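PDB 6W32: phosphatidylinositol transfer protein SFH5 from Saccharomyces cerevisiae, which binds and transfers phosphatidylinositol between membranes, regulates phosphatidylinositol 4,5-bisphosphate homeostasis at the plasma membrane, and binds heme b. Local coordinates for residues R97-V109 and V285-I299. Numbering follows the deposited sequence.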
ATOM      1  N   ARG A  97     -12.175   3.860  -9.319  1.00 58.20           N
ATOM      2  CA  ARG A  97     -12.854   3.625 -10.599  1.00 54.80           C
ATOM      3  C   ARG A  97     -12.015   4.064 -11.785  1.00 47.38           C
ATOM      4  O   ARG A  97     -11.737   3.272 -12.680  1.00 47.73           O
ATOM      5  CB  ARG A  97     -14.156   4.388 -10.679  1.00 55.55           C
ATOM      6  CG  ARG A  97     -15.164   4.024  -9.714  1.00 56.61           C
ATOM      7  CD  ARG A  97     -16.441   4.764 -10.104  1.00 65.83           C
ATOM      8  NE  ARG A  97     -16.250   6.209 -10.257  1.00 64.61           N
ATOM      9  CZ  ARG A  97     -16.408   6.866 -11.401  1.00 69.08           C
ATOM     10  NH1 ARG A  97     -16.758   6.196 -12.505  1.00 73.19           N
ATOM     11  NH2 ARG A  97     -16.223   8.189 -11.434  1.00 66.61           N
ATOM     12  N   GLU A  98     -11.649   5.335 -11.835  1.00 45.27           N
ATOM     13  CA  GLU A  98     -11.023   5.851 -13.036  1.00 49.57           C
ATOM     14  C   GLU A  98      -9.695   5.162 -13.317  1.00 47.53           C
ATOM     15  O   GLU A  98      -9.585   4.396 -14.274  1.00 60.03           O
ATOM     16  CB  GLU A  98     -10.917   7.366 -12.913  1.00 55.27           C
ATOM     17  CG  GLU A  98     -12.223   7.933 -12.312  1.00 60.63           C
ATOM     18  CD  GLU A  98     -12.522   9.383 -12.721  1.00 82.61           C
ATOM     19  OE1 GLU A  98     -13.634   9.628 -13.276  1.00 89.33           O
ATOM     20  OE2 GLU A  98     -11.666  10.276 -12.470  1.00 77.90           O
ATOM     21  N   PHE A  99      -8.697   5.363 -12.483  1.00 51.22           N
ATOM     22  CA  PHE A  99      -7.587   4.422 -12.391  1.00 49.99           C
ATOM     23  C   PHE A  99      -8.215   3.056 -12.137  1.00 56.27           C
ATOM     24  O   PHE A  99      -9.344   3.000 -11.646  1.00 62.16           O
ATOM     25  CB  PHE A  99      -6.678   4.848 -11.231  1.00 47.31           C
ATOM     26  CG  PHE A  99      -5.258   4.450 -11.386  1.00 46.77           C
ATOM     27  CD1 PHE A  99      -4.298   5.392 -11.718  1.00 38.31           C
ATOM     28  CD2 PHE A  99      -4.870   3.133 -11.164  1.00 49.17           C
ATOM     29  CE1 PHE A  99      -2.991   5.035 -11.861  1.00 37.26           C
ATOM     30  CE2 PHE A  99      -3.572   2.765 -11.308  1.00 42.95           C
ATOM     31  CZ  PHE A  99      -2.621   3.726 -11.650  1.00 44.10           C
ATOM     32  N   ASN A 100      -7.557   1.933 -12.393  1.00 51.27           N
ATOM     33  CA  ASN A 100      -8.117   0.678 -11.882  1.00 56.09           C
ATOM     34  C   ASN A 100      -7.104  -0.047 -11.000  1.00 59.92           C
ATOM     35  O   ASN A 100      -6.360  -0.916 -11.483  1.00 62.64           O
ATOM     36  CB  ASN A 100      -8.585  -0.199 -13.037  1.00 61.10           C
ATOM     37  CG  ASN A 100      -9.644  -1.189 -12.630  1.00 64.52           C
ATOM     38  OD1 ASN A 100      -9.718  -1.607 -11.470  1.00 64.13           O
ATOM     39  ND2 ASN A 100     -10.480  -1.575 -13.592  1.00 64.69           N
ATOM     40  N   PRO A 101      -7.036   0.255  -9.699  1.00 58.79           N
ATOM     41  CA  PRO A 101      -5.985  -0.398  -8.888  1.00 57.81           C
ATOM     42  C   PRO A 101      -6.138  -1.908  -8.844  1.00 59.29           C
ATOM     43  O   PRO A 101      -5.138  -2.623  -8.980  1.00 60.86           O
ATOM     44  CB  PRO A 101      -6.128   0.232  -7.490  1.00 50.87           C
ATOM     45  CG  PRO A 101      -7.323   1.164  -7.574  1.00 60.24           C
ATOM     46  CD  PRO A 101      -8.054   0.921  -8.877  1.00 55.59           C
ATOM     47  N   LEU A 102      -7.359  -2.425  -8.687  1.00 58.12           N
ATOM     48  CA  LEU A 102      -7.529  -3.875  -8.668  1.00 56.85           C
ATOM     49  C   LEU A 102      -6.961  -4.493  -9.928  1.00 57.83           C
ATOM     50  O   LEU A 102      -6.337  -5.559  -9.882  1.00 56.46           O
ATOM     51  CB  LEU A 102      -9.004  -4.244  -8.543  1.00 55.68           C
ATOM     52  CG  LEU A 102      -9.625  -4.256  -7.158  1.00 58.09           C
ATOM     53  CD1 LEU A 102     -10.902  -5.096  -7.178  1.00 55.23           C
ATOM     54  CD2 LEU A 102      -8.621  -4.779  -6.149  1.00 55.71           C
ATOM     55  N   SER A 103      -7.158  -3.825 -11.069  1.00 62.52           N
ATOM     56  CA  SER A 103      -6.762  -4.403 -12.352  1.00 60.58           C
ATOM     57  C   SER A 103      -5.254  -4.350 -12.545  1.00 56.50           C
ATOM     58  O   SER A 103      -4.677  -5.290 -13.092  1.00 58.41           O
ATOM     59  CB  SER A 103      -7.480  -3.691 -13.505  1.00 63.04           C
ATOM     60  OG  SER A 103      -6.665  -3.675 -14.664  1.00 64.92           O
ATOM     61  N   CYS A 104      -4.599  -3.274 -12.083  1.00 55.31           N
ATOM     62  CA  CYS A 104      -3.137  -3.234 -12.034  1.00 55.99           C
ATOM     63  C   CYS A 104      -2.504  -4.472 -11.383  1.00 57.92           C
ATOM     64  O   CYS A 104      -1.441  -4.924 -11.820  1.00 55.03           O
ATOM     65  CB  CYS A 104      -2.685  -2.001 -11.277  1.00 52.42           C
ATOM     66  SG  CYS A 104      -2.836  -0.499 -12.198  1.00 54.62           S
ATOM     67  N   ALA A 105      -3.127  -5.032 -10.345  1.00 55.69           N
ATOM     68  CA  ALA A 105      -2.538  -6.190  -9.686  1.00 58.15           C
ATOM     69  C   ALA A 105      -2.883  -7.507 -10.368  1.00 62.43           C
ATOM     70  O   ALA A 105      -1.993  -8.353 -10.530  1.00 65.20           O
ATOM     71  CB  ALA A 105      -2.977  -6.268  -8.217  1.00 54.27           C
ATOM     72  N   TYR A 106      -4.147  -7.702 -10.769  1.00 57.19           N
ATOM     73  CA  TYR A 106      -4.664  -9.031 -11.090  1.00 64.61           C
ATOM     74  C   TYR A 106      -4.933  -9.279 -12.578  1.00 62.54           C
ATOM     75  O   TYR A 106      -5.274 -10.413 -12.957  1.00 57.82           O
ATOM     76  CB  TYR A 106      -5.949  -9.287 -10.294  1.00 61.33           C
ATOM     77  CG  TYR A 106      -5.756  -9.169  -8.815  1.00 61.93           C
ATOM     78  CD1 TYR A 106      -4.673  -9.770  -8.180  1.00 66.44           C
ATOM     79  CD2 TYR A 106      -6.642  -8.444  -8.039  1.00 67.14           C
ATOM     80  CE1 TYR A 106      -4.499  -9.667  -6.802  1.00 64.22           C
ATOM     81  CE2 TYR A 106      -6.459  -8.314  -6.665  1.00 64.76           C
ATOM     82  CZ  TYR A 106      -5.395  -8.934  -6.059  1.00 62.45           C
ATOM     83  OH  TYR A 106      -5.248  -8.813  -4.703  1.00 69.65           O
ATOM     84  N   LYS A 107      -4.797  -8.274 -13.415  1.00 59.09           N
ATOM     85  CA  LYS A 107      -5.111  -8.416 -14.829  1.00 59.95           C
ATOM     86  C   LYS A 107      -4.018  -7.918 -15.756  1.00 60.53           C
ATOM     87  O   LYS A 107      -3.769  -8.550 -16.771  1.00 70.58           O
ATOM     88  CB  LYS A 107      -6.446  -7.685 -15.168  1.00 57.32           C
ATOM     89  CG  LYS A 107      -7.704  -8.465 -14.716  1.00 65.32           C
ATOM     90  CD  LYS A 107      -9.061  -7.697 -14.842  1.00 68.97           C
ATOM     91  CE  LYS A 107      -9.421  -7.243 -16.267  1.00 71.87           C
ATOM     92  NZ  LYS A 107      -8.849  -5.895 -16.661  1.00 71.33           N
ATOM     93  N   GLU A 108      -3.348  -6.820 -15.437  1.00 60.30           N
ATOM     94  CA  GLU A 108      -2.498  -6.186 -16.440  1.00 62.76           C
ATOM     95  C   GLU A 108      -1.145  -6.888 -16.520  1.00 59.23           C
ATOM     96  O   GLU A 108      -0.718  -7.571 -15.595  1.00 62.78           O
ATOM     97  CB  GLU A 108      -2.327  -4.692 -16.131  1.00 59.33           C
ATOM     98  CG  GLU A 108      -3.681  -3.973 -15.946  1.00 58.26           C
ATOM     99  CD  GLU A 108      -3.561  -2.483 -15.586  1.00 61.47           C
ATOM    100  OE1 GLU A 108      -2.551  -1.826 -15.975  1.00 59.48           O
ATOM    101  OE2 GLU A 108      -4.510  -1.952 -14.952  1.00 61.34           O
ATOM    102  N   VAL A 109      -0.488  -6.754 -17.648  1.00 58.74           N
ATOM    103  CA  VAL A 109       0.834  -7.336 -17.813  1.00 58.91           C
ATOM    104  C   VAL A 109       1.852  -6.246 -17.563  1.00 57.57           C
ATOM    105  O   VAL A 109       1.637  -5.087 -17.928  1.00 56.70           O
ATOM    106  CB  VAL A 109       1.013  -7.982 -19.201  1.00 64.15           C
ATOM    107  CG1 VAL A 109      -0.063  -9.028 -19.419  1.00 66.15           C
ATOM    108  CG2 VAL A 109       0.961  -6.941 -20.308  1.00 68.45           C
ATOM    109  N   VAL A 285      -1.681 -15.133  -5.379  1.00 97.64           N
ATOM    110  CA  VAL A 285      -2.051 -13.813  -4.900  1.00 95.17           C
ATOM    111  C   VAL A 285      -3.563 -13.634  -4.787  1.00 93.08           C
ATOM    112  O   VAL A 285      -4.042 -13.200  -3.734  1.00 90.37           O
ATOM    113  CB  VAL A 285      -1.383 -12.718  -5.758  1.00 92.92           C
ATOM    114  CG1 VAL A 285       0.045 -12.529  -5.231  1.00 77.74           C
ATOM    115  CG2 VAL A 285      -1.386 -13.116  -7.240  1.00 88.37           C
ATOM    116  N   HIS A 286      -4.339 -14.006  -5.831  1.00 86.52           N
ATOM    117  CA  HIS A 286      -5.717 -14.393  -5.507  1.00 88.97           C
ATOM    118  C   HIS A 286      -6.567 -13.270  -4.879  1.00 86.90           C
ATOM    119  O   HIS A 286      -6.617 -13.125  -3.644  1.00 88.41           O
ATOM    120  CB  HIS A 286      -5.628 -15.658  -4.627  1.00 94.20           C
ATOM    121  CG  HIS A 286      -6.813 -15.926  -3.755  1.00 94.97           C
ATOM    122  ND1 HIS A 286      -6.727 -15.939  -2.377  1.00 98.17           N
ATOM    123  CD2 HIS A 286      -8.094 -16.242  -4.056  1.00102.95           C
ATOM    124  CE1 HIS A 286      -7.911 -16.226  -1.867  1.00 99.87           C
ATOM    125  NE2 HIS A 286      -8.758 -16.416  -2.864  1.00108.31           N
ATOM    126  N   PRO A 287      -7.144 -12.384  -5.710  1.00 79.59           N
ATOM    127  CA  PRO A 287      -7.940 -11.251  -5.202  1.00 75.70           C
ATOM    128  C   PRO A 287      -8.980 -11.612  -4.152  1.00 72.45           C
ATOM    129  O   PRO A 287      -9.533 -12.714  -4.133  1.00 73.31           O
ATOM    130  CB  PRO A 287      -8.644 -10.737  -6.461  1.00 63.40           C
ATOM    131  CG  PRO A 287      -8.698 -11.874  -7.321  1.00 64.87           C
ATOM    132  CD  PRO A 287      -7.365 -12.541  -7.150  1.00 74.09           C
ATOM    133  N   THR A 288      -9.298 -10.624  -3.325  1.00 60.82           N
ATOM    134  CA  THR A 288     -10.318 -10.812  -2.317  1.00 67.53           C
ATOM    135  C   THR A 288     -11.636 -11.199  -2.971  1.00 63.01           C
ATOM    136  O   THR A 288     -11.803 -11.133  -4.181  1.00 66.10           O
ATOM    137  CB  THR A 288     -10.492  -9.544  -1.474  1.00 67.76           C
ATOM    138  OG1 THR A 288     -10.457  -8.398  -2.334  1.00 65.70           O
ATOM    139  CG2 THR A 288      -9.383  -9.440  -0.380  1.00 58.92           C
ATOM    140  N   GLU A 289     -12.578 -11.635  -2.140  1.00 68.95           N
ATOM    141  CA  GLU A 289     -13.843 -12.121  -2.662  1.00 66.83           C
ATOM    142  C   GLU A 289     -14.570 -11.030  -3.421  1.00 67.97           C
ATOM    143  O   GLU A 289     -14.911 -11.198  -4.600  1.00 67.84           O
ATOM    144  CB  GLU A 289     -14.703 -12.651  -1.528  1.00 72.39           C
ATOM    145  CG  GLU A 289     -14.914 -14.136  -1.616  1.00 91.63           C
ATOM    146  CD  GLU A 289     -15.434 -14.711  -0.323  1.00107.35           C
ATOM    147  OE1 GLU A 289     -16.041 -13.936   0.458  1.00101.31           O
ATOM    148  OE2 GLU A 289     -15.224 -15.932  -0.091  1.00118.93           O
ATOM    149  N   TYR A 290     -14.794  -9.890  -2.771  1.00 64.23           N
ATOM    150  CA  TYR A 290     -15.440  -8.785  -3.464  1.00 62.65           C
ATOM    151  C   TYR A 290     -14.574  -8.263  -4.593  1.00 63.10           C
ATOM    152  O   TYR A 290     -15.091  -7.815  -5.628  1.00 63.52           O
ATOM    153  CB  TYR A 290     -15.731  -7.662  -2.496  1.00 58.76           C
ATOM    154  CG  TYR A 290     -16.718  -6.670  -3.017  1.00 58.46           C
ATOM    155  CD1 TYR A 290     -16.337  -5.376  -3.268  1.00 55.34           C
ATOM    156  CD2 TYR A 290     -18.044  -7.028  -3.239  1.00 63.45           C
ATOM    157  CE1 TYR A 290     -17.232  -4.459  -3.724  1.00 58.89           C
ATOM    158  CE2 TYR A 290     -18.960  -6.115  -3.694  1.00 58.56           C
ATOM    159  CZ  TYR A 290     -18.548  -4.825  -3.940  1.00 59.51           C
ATOM    160  OH  TYR A 290     -19.434  -3.873  -4.403  1.00 58.56           O
ATOM    161  N   GLY A 291     -13.257  -8.275  -4.390  1.00 57.14           N
ATOM    162  CA  GLY A 291     -12.362  -7.833  -5.438  1.00 58.48           C
ATOM    163  C   GLY A 291     -12.595  -8.569  -6.736  1.00 58.33           C
ATOM    164  O   GLY A 291     -12.561  -7.973  -7.810  1.00 59.14           O
ATOM    165  N   LEU A 292     -12.843  -9.873  -6.649  1.00 58.28           N
ATOM    166  CA  LEU A 292     -13.000 -10.688  -7.845  1.00 63.06           C
ATOM    167  C   LEU A 292     -14.306 -10.351  -8.560  1.00 67.39           C
ATOM    168  O   LEU A 292     -14.336 -10.142  -9.780  1.00 63.78           O
ATOM    169  CB  LEU A 292     -12.948 -12.169  -7.457  1.00 64.17           C
ATOM    170  CG  LEU A 292     -13.173 -13.147  -8.604  1.00 61.88           C
ATOM    171  CD1 LEU A 292     -12.174 -12.843  -9.717  1.00 63.69           C
ATOM    172  CD2 LEU A 292     -13.050 -14.572  -8.127  1.00 59.77           C
ATOM    173  N   TYR A 293     -15.399 -10.307  -7.799  1.00 66.79           N
ATOM    174  CA  TYR A 293     -16.681  -9.821  -8.272  1.00 62.20           C
ATOM    175  C   TYR A 293     -16.539  -8.524  -9.070  1.00 64.48           C
ATOM    176  O   TYR A 293     -16.937  -8.450 -10.230  1.00 65.24           O
ATOM    177  CB  TYR A 293     -17.573  -9.653  -7.040  1.00 67.34           C
ATOM    178  CG  TYR A 293     -19.001  -9.265  -7.304  1.00 73.67           C
ATOM    179  CD1 TYR A 293     -20.042 -10.172  -7.109  1.00 77.30           C
ATOM    180  CD2 TYR A 293     -19.319  -7.977  -7.710  1.00 73.03           C
ATOM    181  CE1 TYR A 293     -21.360  -9.807  -7.345  1.00 75.80           C
ATOM    182  CE2 TYR A 293     -20.622  -7.601  -7.934  1.00 77.99           C
ATOM    183  CZ  TYR A 293     -21.639  -8.512  -7.758  1.00 82.61           C
ATOM    184  OH  TYR A 293     -22.927  -8.097  -7.994  1.00 91.54           O
ATOM    185  N   ILE A 294     -15.949  -7.491  -8.466  1.00 72.82           N
ATOM    186  CA  ILE A 294     -15.821  -6.203  -9.149  1.00 68.96           C
ATOM    187  C   ILE A 294     -15.084  -6.364 -10.464  1.00 71.06           C
ATOM    188  O   ILE A 294     -15.431  -5.735 -11.476  1.00 66.33           O
ATOM    189  CB  ILE A 294     -15.112  -5.189  -8.238  1.00 62.68           C
ATOM    190  CG1 ILE A 294     -16.124  -4.660  -7.265  1.00 66.55           C
ATOM    191  CG2 ILE A 294     -14.580  -4.004  -9.045  1.00 56.73           C
ATOM    192  CD1 ILE A 294     -17.357  -4.143  -7.991  1.00 67.63           C
ATOM    193  N   LEU A 295     -14.051  -7.213 -10.467  1.00 66.44           N
ATOM    194  CA  LEU A 295     -13.190  -7.321 -11.633  1.00 68.23           C
ATOM    195  C   LEU A 295     -13.886  -8.067 -12.769  1.00 73.50           C
ATOM    196  O   LEU A 295     -13.825  -7.631 -13.928  1.00 70.39           O
ATOM    197  CB  LEU A 295     -11.875  -7.991 -11.248  1.00 59.71           C
ATOM    198  CG  LEU A 295     -10.721  -7.013 -11.093  1.00 56.28           C
ATOM    199  CD1 LEU A 295      -9.445  -7.751 -11.221  1.00 59.74           C
ATOM    200  CD2 LEU A 295     -10.778  -5.908 -12.126  1.00 60.07           C
ATOM    201  N   GLN A 296     -14.580  -9.174 -12.456  1.00 72.71           N
ATOM    202  CA  GLN A 296     -15.214  -9.942 -13.524  1.00 73.72           C
ATOM    203  C   GLN A 296     -16.489  -9.255 -14.024  1.00 73.14           C
ATOM    204  O   GLN A 296     -16.729  -9.198 -15.241  1.00 75.22           O
ATOM    205  CB  GLN A 296     -15.468 -11.397 -13.083  1.00 62.89           C
ATOM    206  CG  GLN A 296     -16.055 -11.640 -11.701  1.00 66.13           C
ATOM    207  CD  GLN A 296     -15.879 -13.100 -11.202  1.00 65.79           C
ATOM    208  OE1 GLN A 296     -15.074 -13.874 -11.741  1.00 54.24           O
ATOM    209  NE2 GLN A 296     -16.657 -13.472 -10.171  1.00 61.74           N
ATOM    210  N   LYS A 297     -17.288  -8.686 -13.118  1.00 68.27           N
ATOM    211  CA  LYS A 297     -18.407  -7.847 -13.542  1.00 71.82           C
ATOM    212  C   LYS A 297     -17.958  -6.667 -14.397  1.00 72.61           C
ATOM    213  O   LYS A 297     -18.740  -6.163 -15.203  1.00 74.08           O
ATOM    214  CB  LYS A 297     -19.178  -7.355 -12.315  1.00 70.47           C
ATOM    215  CG  LYS A 297     -20.361  -6.518 -12.647  1.00 73.99           C
ATOM    216  CD  LYS A 297     -20.592  -5.424 -11.635  1.00 66.55           C
ATOM    217  CE  LYS A 297     -21.572  -5.915 -10.599  1.00 80.84           C
ATOM    218  NZ  LYS A 297     -22.489  -4.855 -10.125  1.00 85.17           N
ATOM    219  N   GLN A 298     -16.708  -6.230 -14.256  1.00 79.06           N
ATOM    220  CA  GLN A 298     -16.207  -5.152 -15.100  1.00 77.56           C
ATOM    221  C   GLN A 298     -16.016  -5.616 -16.534  1.00 80.25           C
ATOM    222  O   GLN A 298     -16.120  -4.806 -17.459  1.00 87.18           O
ATOM    223  CB  GLN A 298     -14.872  -4.633 -14.569  1.00 75.53           C
ATOM    224  CG  GLN A 298     -14.920  -3.521 -13.547  1.00 74.06           C
ATOM    225  CD  GLN A 298     -13.514  -3.181 -13.069  1.00 79.04           C
ATOM    226  OE1 GLN A 298     -12.538  -3.563 -13.717  1.00 80.16           O
ATOM    227  NE2 GLN A 298     -13.397  -2.474 -11.937  1.00 78.96           N
ATOM    228  N   ILE A 299     -15.714  -6.898 -16.741  1.00 79.87           N
ATOM    229  CA  ILE A 299     -15.320  -7.388 -18.059  1.00 85.85           C
ATOM    230  C   ILE A 299     -16.492  -8.040 -18.809  1.00 90.79           C
ATOM    231  O   ILE A 299     -16.274  -8.789 -19.763  1.00 93.32           O
ATOM    232  CB  ILE A 299     -14.104  -8.330 -17.984  1.00 81.03           C
ATOM    233  CG1 ILE A 299     -14.446  -9.611 -17.228  1.00 80.01           C
ATOM    234  CG2 ILE A 299     -12.929  -7.621 -17.361  1.00 84.05           C
ATOM    235  CD1 ILE A 299     -13.233 -10.416 -16.815  1.00 73.32           C
TER
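Val285 sits at the edge of the Tyr106 ring, near its plane, with Val285 CB 4.5 Å from Tyr106 CE1. Pro287 lies over one face of that ring in a CH-pi contact. Pro287 CB is 3.6 Å from the Tyr106 ring centroid, offset toward the CD2-CE2 edge. Ala105 CB covers the opposite face, so the ring is sandwiched. Helix 289-298 follows and crosses the short helix 101-106 nearly at right angles (95°). Gly291 has no side chain, and Leu102 CD1 packs against its backbone, 3.4 Å from Gly291 O. CD1 also touches Ile294 CG2. Leu295 fills the middle of the interface. Its CG meets Leu102 CB, and its CD1 touches both Tyr106 CB and Lys107 CD, the latter at 3.6 Å. Asn100 ND2 donates to Gln298 OE1 at 2.9 Å. OE1 lies in the amide plane of Asn100, but the donor is tilted 33° from the carbonyl plane of Gln298. With CG anti to the backbone N (chi1 -156°), the Asn100 amide turns ND2 to Gln298, while OD1, at the N-cap of helix 101-106, takes a weak bond from Ser103 N. At Ile299, CG2 rests on Lys107 CE, 3.7 Å away. Away from the heme site, apolar packing dominates, and the single hydrogen bond across sets how Asn100 and Gln298 meet.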